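Local coordinates for protein N-acetylmuramoyl-L-alanine amidase AmiD (Escherichia coli, PDB 3D2Y) that hydrolyses, with one catalytic zinc ion, the bond between N-acetylmuramoyl residues and L-amino acids in cell-wall glycopeptides, at residues Asp39-Ser44 against Arg71-Val76; Asn186-Gly191 against Ala251-Glu256; Ser202-Leu207 against Tyr212-Asp217; His233-Leu238 against Glu242-Thr247. All coordinates share one frame; numbering follows the deposited sequence. Where two conformers were deposited one is given.

The four contacts fall into two groups on opposite sides of the chain's centre. Contact 1 comes first in sequence and belongs to the amidase fold, joining helix 41-48 to one of the sheet's two outermost strands, 73-74; its centre lies about 32 to 39 Å from those of the others. Contact 2 joins helices 182-189 and 245-258, and between its segments in sequence come contact 3, which closes the end of helix 200-210, and then contact 4, which links the end of helix 220-234 to the start of helix 245-258. Centres of these three lie about 12 to 17 Å apart and all touch; together they form one packed group of helices beside the zinc amidase fold.

Contact 1 of 4, residues Asp39-Ser44 against Arg71-Val76; sequences DDFDSS and RIWQLV
Phe41 drives the far end of its ring into one face of the Trp73 indole, a T-shaped (edge-to-face) aromatic pair. The point of touch is Phe41 CZ, which comes within 3.6 Å of Trp73 CD2 and sits over the middle of the indole, while Phe41 CE1 reaches the rim near Trp73 CE3. The ring planes are turned 64° apart, and the centroids of the Phe41 ring and the Trp73 six-membered ring are 4.8 Å from each other. With CG anti to the backbone N (chi1 -175°), Phe41 extends from the first turn of its helix toward the strand. A leucine in place of Trp73 would probably leave the edge of Phe41 without a flat aromatic face to press on and let that ring turn more freely.

Behind this pair, the helix start is fixed by Asp40 at the N-cap: its OD1 accepts from Ser43 N at 2.9 Å, a nearly straight bond of 171°. The carbonyl Asp40 O takes both Ser44 N and Ser44 OG, and Asp39 OD1 receives Asp40 N. Further out, Phe41 also rests on Leu58, Pro60 and Glu106, and Ser44 packs against the bound peptide. Strand 73-74 pairs with strand 57-59 through Trp73 and Leu58, and Leu75 reaches Leu45 and Leu48, so helix 41-48 lies against the edge of the mixed sheet.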
loop_
_atom_site.group_PDB
_atom_site.type_symbol
_atom_site.label_atom_id
_atom_site.label_comp_id
_atom_site.label_asym_id
_atom_site.label_seq_id
_atom_site.Cartn_x
_atom_site.Cartn_y
_atom_site.Cartn_z
ATOM N N ASP A 39 13.729 -11.788 0.173
ATOM C CA ASP A 39 14.395 -12.938 0.798
ATOM C C ASP A 39 13.467 -14.162 0.663
ATOM O O ASP A 39 12.271 -14.015 0.356
ATOM C CB ASP A 39 14.706 -12.635 2.280
ATOM C CG ASP A 39 15.935 -13.391 2.818
ATOM O OD1 ASP A 39 16.515 -14.246 2.103
ATOM O OD2 ASP A 39 16.306 -13.129 3.995
ATOM N N ASP A 40 14.026 -15.352 0.886
ATOM C CA ASP A 40 13.333 -16.627 0.692
ATOM C C ASP A 40 12.364 -16.880 1.819
ATOM O O ASP A 40 12.407 -16.199 2.826
ATOM C CB ASP A 40 14.353 -17.770 0.625
ATOM C CG ASP A 40 15.121 -17.927 1.917
ATOM O OD1 ASP A 40 14.580 -18.544 2.848
ATOM O OD2 ASP A 40 16.261 -17.449 2.010
ATOM N N PHE A 41 11.504 -17.893 1.680
ATOM C CA PHE A 41 10.448 -18.034 2.677
ATOM C C PHE A 41 10.946 -18.238 4.112
ATOM O O PHE A 41 10.529 -17.522 5.049
ATOM C CB PHE A 41 9.503 -19.194 2.307
ATOM C CG PHE A 41 8.330 -19.289 3.238
ATOM C CD1 PHE A 41 7.276 -18.389 3.127
ATOM C CD2 PHE A 41 8.306 -20.222 4.249
ATOM C CE1 PHE A 41 6.181 -18.459 3.992
ATOM C CE2 PHE A 41 7.223 -20.279 5.120
ATOM C CZ PHE A 41 6.168 -19.384 4.977
ATOM N N ASP A 42 11.791 -19.257 4.298
ATOM C CA ASP A 42 12.238 -19.610 5.656
ATOM C C ASP A 42 12.951 -18.420 6.290
ATOM O O ASP A 42 12.673 -18.083 7.429
ATOM C CB ASP A 42 13.102 -20.892 5.648
ATOM C CG ASP A 42 12.327 -22.110 5.158
ATOM O OD1 ASP A 42 11.081 -22.139 5.294
ATOM O OD2 ASP A 42 12.954 -23.048 4.613
ATOM N N SER A 43 13.833 -17.763 5.530
ATOM C CA SER A 43 14.550 -16.591 6.015
ATOM C C SER A 43 13.601 -15.427 6.376
ATOM O O SER A 43 13.781 -14.764 7.392
ATOM C CB SER A 43 15.609 -16.156 5.007
ATOM O OG SER A 43 16.451 -17.251 4.669
ATOM N N SER A 44 12.586 -15.198 5.555
ATOM C CA SER A 44 11.627 -14.079 5.818
ATOM C C SER A 44 10.831 -14.436 7.083
ATOM O O SER A 44 10.561 -13.580 7.940
ATOM C CB SER A 44 10.677 -13.852 4.631
ATOM O OG SER A 44 11.404 -13.516 3.462
ATOM N N ARG A 71 -2.162 -21.825 1.136
ATOM C CA ARG A 71 -1.914 -21.565 2.550
ATOM C C ARG A 71 -1.053 -20.309 2.680
ATOM O O ARG A 71 -0.020 -20.169 2.042
ATOM C CB ARG A 71 -1.266 -22.775 3.253
ATOM C CG ARG A 71 -0.799 -22.551 4.693
ATOM C CD ARG A 71 -0.269 -23.809 5.343
ATOM N NE ARG A 71 -1.332 -24.782 5.650
ATOM C CZ ARG A 71 -1.147 -25.952 6.262
ATOM N NH1 ARG A 71 0.069 -26.360 6.628
ATOM N NH2 ARG A 71 -2.181 -26.746 6.484
ATOM N N ILE A 72 -1.524 -19.402 3.526
ATOM C CA ILE A 72 -0.838 -18.149 3.837
ATOM C C ILE A 72 -0.540 -18.124 5.348
ATOM O O ILE A 72 -1.339 -18.628 6.135
ATOM C CB ILE A 72 -1.768 -16.941 3.462
ATOM C CG1 ILE A 72 -2.039 -16.893 1.952
ATOM C CG2 ILE A 72 -1.194 -15.603 3.938
ATOM C CD1 ILE A 72 -3.194 -15.927 1.568
ATOM N N TRP A 73 0.596 -17.540 5.748
ATOM C CA TRP A 73 1.016 -17.535 7.152
ATOM C C TRP A 73 0.537 -16.256 7.817
ATOM O O TRP A 73 0.699 -15.191 7.244
ATOM C CB TRP A 73 2.543 -17.694 7.263
ATOM C CG TRP A 73 2.968 -19.151 7.356
ATOM C CD1 TRP A 73 3.409 -19.786 8.468
ATOM C CD2 TRP A 73 2.952 -20.122 6.309
ATOM N NE1 TRP A 73 3.708 -21.094 8.183
ATOM C CE2 TRP A 73 3.442 -21.328 6.861
ATOM C CE3 TRP A 73 2.607 -20.085 4.945
ATOM C CZ2 TRP A 73 3.552 -22.512 6.114
ATOM C CZ3 TRP A 73 2.721 -21.267 4.191
ATOM C CH2 TRP A 73 3.199 -22.467 4.785
ATOM N N GLN A 74 -0.144 -16.382 8.960
ATOM C CA GLN A 74 -0.527 -15.200 9.760
ATOM C C GLN A 74 0.335 -15.173 11.004
ATOM O O GLN A 74 0.416 -16.158 11.750
ATOM C CB GLN A 74 -2.044 -15.102 10.050
ATOM C CG GLN A 74 -2.410 -13.890 10.979
ATOM C CD GLN A 74 -3.870 -13.697 11.276
ATOM O OE1 GLN A 74 -4.279 -12.608 11.726
ATOM N NE2 GLN A 74 -4.668 -14.715 11.050
ATOM N N LEU A 75 1.027 -14.054 11.197
ATOM C CA LEU A 75 2.048 -13.947 12.212
ATOM C C LEU A 75 1.608 -13.101 13.391
ATOM O O LEU A 75 2.185 -13.195 14.459
ATOM C CB LEU A 75 3.331 -13.353 11.603
ATOM C CG LEU A 75 3.934 -14.066 10.397
ATOM C CD1 LEU A 75 5.131 -13.302 9.902
ATOM C CD2 LEU A 75 4.359 -15.528 10.738
ATOM N N VAL A 76 0.607 -12.244 13.174
ATOM C CA VAL A 76 0.210 -11.231 14.153
ATOM C C VAL A 76 -1.299 -11.067 14.049
ATOM O O VAL A 76 -1.801 -10.910 12.937
ATOM C CB VAL A 76 0.898 -9.831 13.949
ATOM C CG1 VAL A 76 0.298 -8.740 14.943
ATOM C CG2 VAL A 76 2.426 -9.914 14.075
#

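Contact 2 of 4, residues Asn186-Gly191 against Ala251-Glu256; sequences NFYLAG and AEALLE
Tyr188 and Glu252 bring the last turn of helix 182-189 close to helix 245-258, their CA atoms 6.8 Å apart, before segment 186-191 leaves helical geometry at Ala190 with positive phi. Nearly all of the contact is made by the Tyr188 side chain. Glu252 CB sits over one face of the phenol ring in a CH-pi contact, 3.7 Å from the centroid and 15° off the ring normal. Phe187 CD2 covers the opposite face, so the ring is held between the two. The Glu252 carboxylate lies by the root of the ring, OE1 3.6 Å from Tyr188 CB, while Tyr188 CD2 approaches Ala253 CB at 4.2 Å.

At the far end, Tyr188 OH donates to Glu256 OE1 over 2.8 Å, meeting that oxygen from well above the carboxylate plane. Glu256 reaches it with a chain stretched out through chi1 (176°) and chi2. Its other oxygen, OE2, forms a salt bridge with Arg184, one turn before Tyr188 on the same helix. One carboxylate thus binds a phenol and a guanidinium from helix 182-189, and the arginine probably helps to keep it ionised as an acceptor for the tyrosine hydroxyl.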
loop_
_atom_site.group_PDB
_atom_site.type_symbol
_atom_site.label_atom_id
_atom_site.label_comp_id
_atom_site.label_asym_id
_atom_site.label_seq_id
_atom_site.Cartn_x
_atom_site.Cartn_y
_atom_site.Cartn_z
ATOM N N ASN A 186 -7.012 10.618 -19.879
ATOM C CA ASN A 186 -7.017 11.281 -21.197
ATOM C C ASN A 186 -7.586 12.712 -21.172
ATOM O O ASN A 186 -7.069 13.605 -21.843
ATOM C CB ASN A 186 -7.735 10.410 -22.224
ATOM C CG ASN A 186 -6.828 9.331 -22.813
ATOM O OD1 ASN A 186 -7.195 8.150 -22.873
ATOM N ND2 ASN A 186 -5.633 9.734 -23.248
ATOM N N PHE A 187 -8.617 12.938 -20.355
ATOM C CA PHE A 187 -9.190 14.265 -20.236
ATOM C C PHE A 187 -8.177 15.246 -19.660
ATOM O O PHE A 187 -8.006 16.344 -20.190
ATOM C CB PHE A 187 -10.504 14.258 -19.442
ATOM C CG PHE A 187 -10.968 15.631 -19.024
ATOM C CD1 PHE A 187 -11.558 16.500 -19.947
ATOM C CD2 PHE A 187 -10.807 16.064 -17.711
ATOM C CE1 PHE A 187 -11.992 17.773 -19.553
ATOM C CE2 PHE A 187 -11.221 17.326 -17.324
ATOM C CZ PHE A 187 -11.812 18.178 -18.236
ATOM N N TYR A 188 -7.502 14.832 -18.588
ATOM C CA TYR A 188 -6.493 15.645 -17.911
ATOM C C TYR A 188 -5.172 15.758 -18.672
ATOM O O TYR A 188 -4.421 16.710 -18.461
ATOM C CB TYR A 188 -6.240 15.092 -16.507
ATOM C CG TYR A 188 -7.342 15.483 -15.564
ATOM C CD1 TYR A 188 -7.543 16.823 -15.233
ATOM C CD2 TYR A 188 -8.215 14.527 -15.032
ATOM C CE1 TYR A 188 -8.543 17.209 -14.382
ATOM C CE2 TYR A 188 -9.228 14.910 -14.172
ATOM C CZ TYR A 188 -9.389 16.260 -13.865
ATOM O OH TYR A 188 -10.388 16.695 -13.028
ATOM N N LEU A 189 -4.894 14.799 -19.551
ATOM C CA LEU A 189 -3.731 14.909 -20.439
ATOM C C LEU A 189 -3.809 16.176 -21.293
ATOM O O LEU A 189 -2.784 16.820 -21.553
ATOM C CB LEU A 189 -3.563 13.670 -21.312
ATOM C CG LEU A 189 -2.417 12.735 -20.906
ATOM C CD1 LEU A 189 -2.483 11.417 -21.661
ATOM C CD2 LEU A 189 -1.053 13.403 -21.105
ATOM N N ALA A 190 -5.039 16.536 -21.681
ATOM C CA ALA A 190 -5.369 17.837 -22.289
ATOM C C ALA A 190 -4.467 18.180 -23.456
ATOM O O ALA A 190 -3.969 19.320 -23.575
ATOM C CB ALA A 190 -5.342 18.955 -21.241
ATOM N N GLY A 191 -4.251 17.176 -24.302
ATOM C CA GLY A 191 -3.570 17.359 -25.570
ATOM C C GLY A 191 -2.070 17.180 -25.537
ATOM O O GLY A 191 -1.406 17.276 -26.570
ATOM N N ALA A 251 -2.522 11.569 -11.446
ATOM C CA ALA A 251 -2.699 12.177 -10.130
ATOM C C ALA A 251 -4.005 12.958 -10.095
ATOM O O ALA A 251 -4.757 12.842 -9.131
ATOM C CB ALA A 251 -1.518 13.106 -9.803
ATOM N N GLU A 252 -4.263 13.748 -11.146
ATOM C CA GLU A 252 -5.489 14.538 -11.267
ATOM C C GLU A 252 -6.745 13.688 -11.313
ATOM O O GLU A 252 -7.756 14.035 -10.661
ATOM C CB GLU A 252 -5.420 15.488 -12.474
ATOM C CG GLU A 252 -4.457 16.679 -12.251
ATOM C CD GLU A 252 -4.306 17.603 -13.469
ATOM O OE1 GLU A 252 -4.018 17.103 -14.582
ATOM O OE2 GLU A 252 -4.500 18.837 -13.304
ATOM N N ALA A 253 -6.683 12.592 -12.082
ATOM C CA ALA A 253 -7.792 11.632 -12.172
ATOM C C ALA A 253 -8.006 10.826 -10.871
ATOM O O ALA A 253 -9.165 10.616 -10.454
ATOM C CB ALA A 253 -7.619 10.709 -13.348
ATOM N N LEU A 254 -6.929 10.361 -10.233
ATOM C CA LEU A 254 -7.034 9.838 -8.855
ATOM C C LEU A 254 -7.684 10.768 -7.822
ATOM O O LEU A 254 -8.590 10.351 -7.080
ATOM C CB LEU A 254 -5.659 9.393 -8.329
ATOM C CG LEU A 254 -5.129 8.128 -9.001
ATOM C CD1 LEU A 254 -3.638 8.061 -8.734
ATOM C CD2 LEU A 254 -5.879 6.858 -8.542
ATOM N N LEU A 255 -7.267 12.032 -7.810
ATOM C CA LEU A 255 -7.846 12.999 -6.908
ATOM C C LEU A 255 -9.345 13.267 -7.175
ATOM O O LEU A 255 -10.162 13.362 -6.255
ATOM C CB LEU A 255 -7.025 14.300 -6.908
ATOM C CG LEU A 255 -5.721 14.217 -6.109
ATOM C CD1 LEU A 255 -4.774 15.376 -6.516
ATOM C CD2 LEU A 255 -5.974 14.160 -4.581
ATOM N N GLU A 256 -9.697 13.379 -8.434
ATOM C CA GLU A 256 -11.086 13.492 -8.822
ATOM C C GLU A 256 -11.973 12.322 -8.343
ATOM O O GLU A 256 -13.076 12.512 -7.810
ATOM C CB GLU A 256 -11.132 13.646 -10.349
ATOM C CG GLU A 256 -12.520 13.678 -10.898
ATOM C CD GLU A 256 -12.513 13.882 -12.375
ATOM O OE1 GLU A 256 -12.619 15.032 -12.788
ATOM O OE2 GLU A 256 -12.352 12.891 -13.130
#

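Contact 3 of 4, residues Ser202-Leu207 against Tyr212-Asp217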
loop_
_atom_site.group_PDB
_atom_site.type_symbol
_atom_site.label_atom_id
_atom_site.label_comp_id
_atom_site.label_asym_id
_atom_site.label_seq_id
_atom_site.Cartn_x
_atom_site.Cartn_y
_atom_site.Cartn_z
ATOM N N SER A 202 4.119 21.712 -8.959
ATOM C CA SER A 202 2.690 21.536 -9.177
ATOM C C SER A 202 2.343 20.060 -9.037
ATOM O O SER A 202 1.357 19.724 -8.419
ATOM C CB SER A 202 2.314 22.016 -10.596
ATOM O OG SER A 202 2.426 23.423 -10.703
ATOM N N LEU A 203 3.150 19.194 -9.629
ATOM C CA LEU A 203 2.937 17.753 -9.459
ATOM C C LEU A 203 3.044 17.322 -7.987
ATOM O O LEU A 203 2.201 16.549 -7.486
ATOM C CB LEU A 203 3.858 16.943 -10.398
ATOM C CG LEU A 203 3.728 15.411 -10.282
ATOM C CD1 LEU A 203 2.288 14.849 -10.565
ATOM C CD2 LEU A 203 4.783 14.656 -11.102
ATOM N N LEU A 204 4.058 17.803 -7.283
ATOM C CA LEU A 204 4.216 17.448 -5.861
ATOM C C LEU A 204 3.050 17.877 -4.953
ATOM O O LEU A 204 2.693 17.170 -4.004
ATOM C CB LEU A 204 5.527 17.954 -5.321
ATOM C CG LEU A 204 6.764 17.316 -5.952
ATOM C CD1 LEU A 204 7.899 18.249 -5.678
ATOM C CD2 LEU A 204 7.029 15.973 -5.356
ATOM N N GLU A 205 2.454 19.022 -5.243
ATOM C CA GLU A 205 1.265 19.408 -4.528
ATOM C C GLU A 205 0.181 18.343 -4.649
ATOM O O GLU A 205 -0.392 17.928 -3.643
ATOM C CB GLU A 205 0.748 20.784 -4.971
ATOM C CG GLU A 205 -0.599 21.116 -4.326
ATOM C CD GLU A 205 -1.234 22.394 -4.854
ATOM O OE1 GLU A 205 -0.503 23.295 -5.333
ATOM O OE2 GLU A 205 -2.473 22.500 -4.781
ATOM N N LEU A 206 -0.095 17.908 -5.880
ATOM C CA LEU A 206 -1.105 16.899 -6.149
ATOM C C LEU A 206 -0.777 15.582 -5.398
ATOM O O LEU A 206 -1.645 14.958 -4.802
ATOM C CB LEU A 206 -1.194 16.600 -7.662
ATOM C CG LEU A 206 -1.666 17.780 -8.545
ATOM C CD1 LEU A 206 -1.658 17.316 -9.987
ATOM C CD2 LEU A 206 -3.065 18.332 -8.197
ATOM N N LEU A 207 0.483 15.168 -5.451
ATOM C CA LEU A 207 0.881 13.942 -4.765
ATOM C C LEU A 207 0.730 14.056 -3.262
ATOM O O LEU A 207 0.222 13.118 -2.607
ATOM C CB LEU A 207 2.313 13.533 -5.155
ATOM C CG LEU A 207 2.487 13.327 -6.656
ATOM C CD1 LEU A 207 3.896 12.742 -6.910
ATOM C CD2 LEU A 207 1.384 12.442 -7.262
ATOM N N TYR A 212 0.920 11.416 -0.401
ATOM C CA TYR A 212 2.366 11.220 -0.292
ATOM C C TYR A 212 3.005 12.221 0.672
ATOM O O TYR A 212 2.629 13.352 0.719
ATOM C CB TYR A 212 3.073 11.232 -1.689
ATOM C CG TYR A 212 2.773 10.004 -2.524
ATOM C CD1 TYR A 212 3.693 8.925 -2.637
ATOM C CD2 TYR A 212 1.539 9.892 -3.165
ATOM C CE1 TYR A 212 3.338 7.785 -3.400
ATOM C CE2 TYR A 212 1.187 8.823 -3.899
ATOM C CZ TYR A 212 2.085 7.756 -4.054
ATOM O OH TYR A 212 1.649 6.659 -4.773
ATOM N N ASP A 213 4.076 11.803 1.345
ATOM C CA ASP A 213 4.789 12.649 2.297
ATOM C C ASP A 213 5.618 13.628 1.464
ATOM O O ASP A 213 6.555 13.215 0.782
ATOM C CB ASP A 213 5.743 11.733 3.091
ATOM C CG ASP A 213 6.342 12.385 4.342
ATOM O OD1 ASP A 213 5.883 13.453 4.783
ATOM O OD2 ASP A 213 7.283 11.773 4.917
ATOM N N VAL A 214 5.274 14.912 1.470
ATOM C CA VAL A 214 6.045 15.908 0.741
ATOM C C VAL A 214 6.334 17.021 1.733
ATOM O O VAL A 214 5.413 17.579 2.296
ATOM C CB VAL A 214 5.245 16.467 -0.473
ATOM C CG1 VAL A 214 5.950 17.675 -1.113
ATOM C CG2 VAL A 214 5.039 15.413 -1.532
ATOM N N LYS A 215 7.616 17.303 1.983
ATOM C CA LYS A 215 7.985 18.350 2.940
ATOM C C LYS A 215 8.405 19.604 2.180
ATOM O O LYS A 215 8.856 19.484 1.037
ATOM C CB LYS A 215 9.085 17.855 3.883
ATOM C CG LYS A 215 8.728 16.531 4.555
ATOM C CD LYS A 215 9.853 15.977 5.403
ATOM C CE LYS A 215 9.504 14.583 5.927
ATOM N NZ LYS A 215 8.168 14.520 6.638
ATOM N N PRO A 216 8.231 20.803 2.795
ATOM C CA PRO A 216 8.423 22.075 2.079
ATOM C C PRO A 216 9.802 22.265 1.442
ATOM O O PRO A 216 9.916 22.854 0.351
ATOM C CB PRO A 216 8.133 23.140 3.147
ATOM C CG PRO A 216 8.278 22.446 4.452
ATOM C CD PRO A 216 7.817 21.040 4.193
ATOM N N ASP A 217 10.860 21.784 2.070
ATOM C CA ASP A 217 12.142 21.947 1.390
ATOM C C ASP A 217 12.770 20.591 1.152
ATOM O O ASP A 217 13.200 19.908 2.091
ATOM C CB ASP A 217 13.073 22.923 2.129
ATOM C CG ASP A 217 12.879 24.381 1.690
ATOM O OD1 ASP A 217 12.533 24.629 0.506
ATOM O OD2 ASP A 217 13.086 25.286 2.532
#
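Helix 200-210 ends in a short reversal, and the extended chain that follows it runs back along the helix toward helix 220-234. Where the two come nearest, Tyr212 N donates to Leu207 O over 2.9 Å at an N-H...O angle of 157°, coming in 34° off the carbonyl plane. The same oxygen lies at the edge of the tyrosine ring, 3.5 Å from Tyr212 CD2, so one carbonyl meets both the backbone and the aromatic rim of Tyr212. The ring also approaches the leucine side chain, Tyr212 CD2 lying 4.2 Å from Leu207 CB.

One turn back along the helix, Leu204 meets both methyls of Val214: CG2 lies 3.8 Å from Leu204 O and CG1 4.2 Å from Leu204 CB.

Beyond the segments, Tyr212 OH is hydrogen-bonded to Asp153, its ring meets Trp90 edge-to-face, and Phe234 packs against it. Its side chain is about 10 Å from that of the zinc ligand His151. The bond from Tyr212 N back to Leu207 O is a 6-to-1 backbone bond past the end of the helix, consistent with a Schellman-type C-cap in the connection between helices 200-210 and 220-234.

Contact 4 of 4, residues His233-Leu238 against Glu242-Thr247; sequences HFRPTL and EADAET
Arg235 is the centre of a buried salt-bridge network with Asp244 and Glu246. Its two end nitrogens converge on a single oxygen, Asp244 OD2, with NH2 at 3.0 Å and NH1 somewhat farther, while NH2 also binds Glu246 OE2 at 2.9 Å. Both acids meet the guanidinium at its edge, their carboxylates turned steeply against it, 82° for Asp244 and 74° for Glu246. Bends at chi2 and chi3 fold the arginine back over its own beta turn, where NE and NH1 together hold Leu238 O. Thr247 OG1 covers one guanidinium face. Asp244 is fixed in turn as the N-cap of helix 245-258: its OD1 takes Thr247 N at 3.0 Å and Thr247 OG1 at 2.6 Å from opposite faces, and its OD2 is also bound by His195. A methionine in place of Arg235 would probably leave the buried Asp244 and the partly exposed Glu246 without their positive partner and Leu238 O without its two donors.

The side toward Thr237 is looser and wetter: there a water links Thr237 OG1 to Glu246 OE1, 2.6 Å from that carboxylate oxygen. A separate water, at the NH1 end, joins Glu242 O to Arg235 NH1, weakly on the arginine side. Thr247 packs on Leu203 of helix 200-210 and on Phe230 of helix 220-234, and Arg235 on Ile250, which sets the joint where helix 220-234 ends and helix 245-258 begins.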
loop_
_atom_site.group_PDB
_atom_site.type_symbol
_atom_site.label_atom_id
_atom_site.label_comp_id
_atom_site.label_asym_id
_atom_site.label_seq_id
_atom_site.Cartn_x
_atom_site.Cartn_y
_atom_site.Cartn_z
ATOM N N HIS A 233 3.729 2.720 -8.623
ATOM C CA HIS A 233 2.374 2.240 -8.335
ATOM C C HIS A 233 1.426 2.476 -9.549
ATOM O O HIS A 233 0.683 1.568 -9.962
ATOM C CB HIS A 233 1.886 2.936 -7.043
ATOM C CG HIS A 233 0.597 2.407 -6.475
ATOM N ND1 HIS A 233 0.299 2.472 -5.125
ATOM C CD2 HIS A 233 -0.493 1.866 -7.076
ATOM C CE1 HIS A 233 -0.913 1.978 -4.923
ATOM N NE2 HIS A 233 -1.416 1.622 -6.094
ATOM N N PHE A 234 1.459 3.678 -10.124
ATOM C CA PHE A 234 0.394 4.144 -10.999
ATOM C C PHE A 234 0.823 4.424 -12.434
ATOM O O PHE A 234 -0.042 4.621 -13.292
ATOM C CB PHE A 234 -0.306 5.390 -10.418
ATOM C CG PHE A 234 -1.039 5.147 -9.142
ATOM C CD1 PHE A 234 -2.299 4.532 -9.170
ATOM C CD2 PHE A 234 -0.505 5.570 -7.915
ATOM C CE1 PHE A 234 -3.010 4.313 -8.014
ATOM C CE2 PHE A 234 -1.231 5.327 -6.726
ATOM C CZ PHE A 234 -2.499 4.717 -6.793
ATOM N N ARG A 235 2.137 4.386 -12.719
ATOM C CA ARG A 235 2.634 4.602 -14.097
ATOM C C ARG A 235 3.970 3.866 -14.251
ATOM O O ARG A 235 5.020 4.478 -14.434
ATOM C CB ARG A 235 2.773 6.098 -14.428
ATOM C CG ARG A 235 2.608 6.446 -15.932
ATOM C CD ARG A 235 3.847 6.135 -16.788
ATOM N NE ARG A 235 5.012 6.871 -16.302
ATOM C CZ ARG A 235 5.368 8.089 -16.709
ATOM N NH1 ARG A 235 6.440 8.666 -16.191
ATOM N NH2 ARG A 235 4.672 8.722 -17.643
ATOM N N PRO A 236 3.932 2.541 -14.100
ATOM C CA PRO A 236 5.148 1.754 -13.999
ATOM C C PRO A 236 5.959 1.583 -15.264
ATOM O O PRO A 236 7.062 1.074 -15.200
ATOM C CB PRO A 236 4.649 0.405 -13.501
ATOM C CG PRO A 236 3.235 0.342 -13.889
ATOM C CD PRO A 236 2.722 1.726 -13.902
ATOM N N THR A 237 5.437 2.016 -16.402
ATOM C CA THR A 237 6.241 2.034 -17.631
ATOM C C THR A 237 7.458 2.969 -17.569
ATOM O O THR A 237 8.474 2.706 -18.238
ATOM C CB THR A 237 5.382 2.384 -18.875
ATOM O OG1 THR A 237 4.798 3.695 -18.731
ATOM C CG2 THR A 237 4.293 1.317 -19.057
ATOM N N LEU A 238 7.364 4.041 -16.784
ATOM C CA LEU A 238 8.520 4.898 -16.531
ATOM C C LEU A 238 8.404 5.529 -15.170
ATOM O O LEU A 238 7.456 6.275 -14.918
ATOM C CB LEU A 238 8.692 5.981 -17.602
ATOM C CG LEU A 238 9.905 6.925 -17.450
ATOM C CD1 LEU A 238 11.222 6.182 -17.672
ATOM C CD2 LEU A 238 9.808 8.082 -18.402
ATOM N N GLU A 242 10.729 11.927 -12.786
ATOM C CA GLU A 242 10.543 13.202 -13.520
ATOM C C GLU A 242 9.071 13.516 -13.797
ATOM O O GLU A 242 8.295 12.674 -14.284
ATOM C CB GLU A 242 11.325 13.165 -14.839
ATOM C CG GLU A 242 12.835 12.993 -14.659
ATOM C CD GLU A 242 13.526 14.185 -13.986
ATOM O OE1 GLU A 242 14.664 14.003 -13.508
ATOM O OE2 GLU A 242 12.957 15.304 -13.947
ATOM N N ALA A 243 8.688 14.740 -13.502
ATOM C CA ALA A 243 7.316 15.151 -13.649
ATOM C C ALA A 243 6.958 15.287 -15.113
ATOM O O ALA A 243 7.595 16.068 -15.844
ATOM C CB ALA A 243 7.098 16.463 -12.929
ATOM N N ASP A 244 5.960 14.525 -15.555
ATOM C CA ASP A 244 5.465 14.681 -16.934
ATOM C C ASP A 244 3.943 14.748 -16.961
ATOM O O ASP A 244 3.291 14.662 -15.915
ATOM C CB ASP A 244 6.030 13.590 -17.889
ATOM C CG ASP A 244 5.649 12.155 -17.494
ATOM O OD1 ASP A 244 4.750 11.923 -16.657
ATOM O OD2 ASP A 244 6.269 11.213 -18.067
ATOM N N ALA A 245 3.386 14.905 -18.151
ATOM C CA ALA A 245 1.962 15.183 -18.323
ATOM C C ALA A 245 1.122 13.964 -17.960
ATOM O O ALA A 245 0.050 14.116 -17.372
ATOM C CB ALA A 245 1.666 15.629 -19.745
ATOM N N GLU A 246 1.610 12.775 -18.299
ATOM C CA GLU A 246 0.887 11.534 -17.981
ATOM C C GLU A 246 0.785 11.304 -16.464
ATOM O O GLU A 246 -0.317 11.006 -15.920
ATOM C CB GLU A 246 1.546 10.324 -18.653
ATOM C CG GLU A 246 0.845 9.003 -18.316
ATOM C CD GLU A 246 1.426 7.813 -19.060
ATOM O OE1 GLU A 246 0.693 6.826 -19.245
ATOM O OE2 GLU A 246 2.597 7.874 -19.467
ATOM N N THR A 247 1.929 11.452 -15.782
ATOM C CA THR A 247 1.997 11.368 -14.328
ATOM C C THR A 247 1.026 12.361 -13.631
ATOM O O THR A 247 0.248 11.960 -12.746
ATOM C CB THR A 247 3.444 11.576 -13.787
ATOM O OG1 THR A 247 4.321 10.632 -14.397
ATOM C CG2 THR A 247 3.500 11.333 -12.313
HETATM O O HOH W 1 8.904 10.596 -16.081
HETATM O O HOH W 2 2.006 4.582 -19.404
#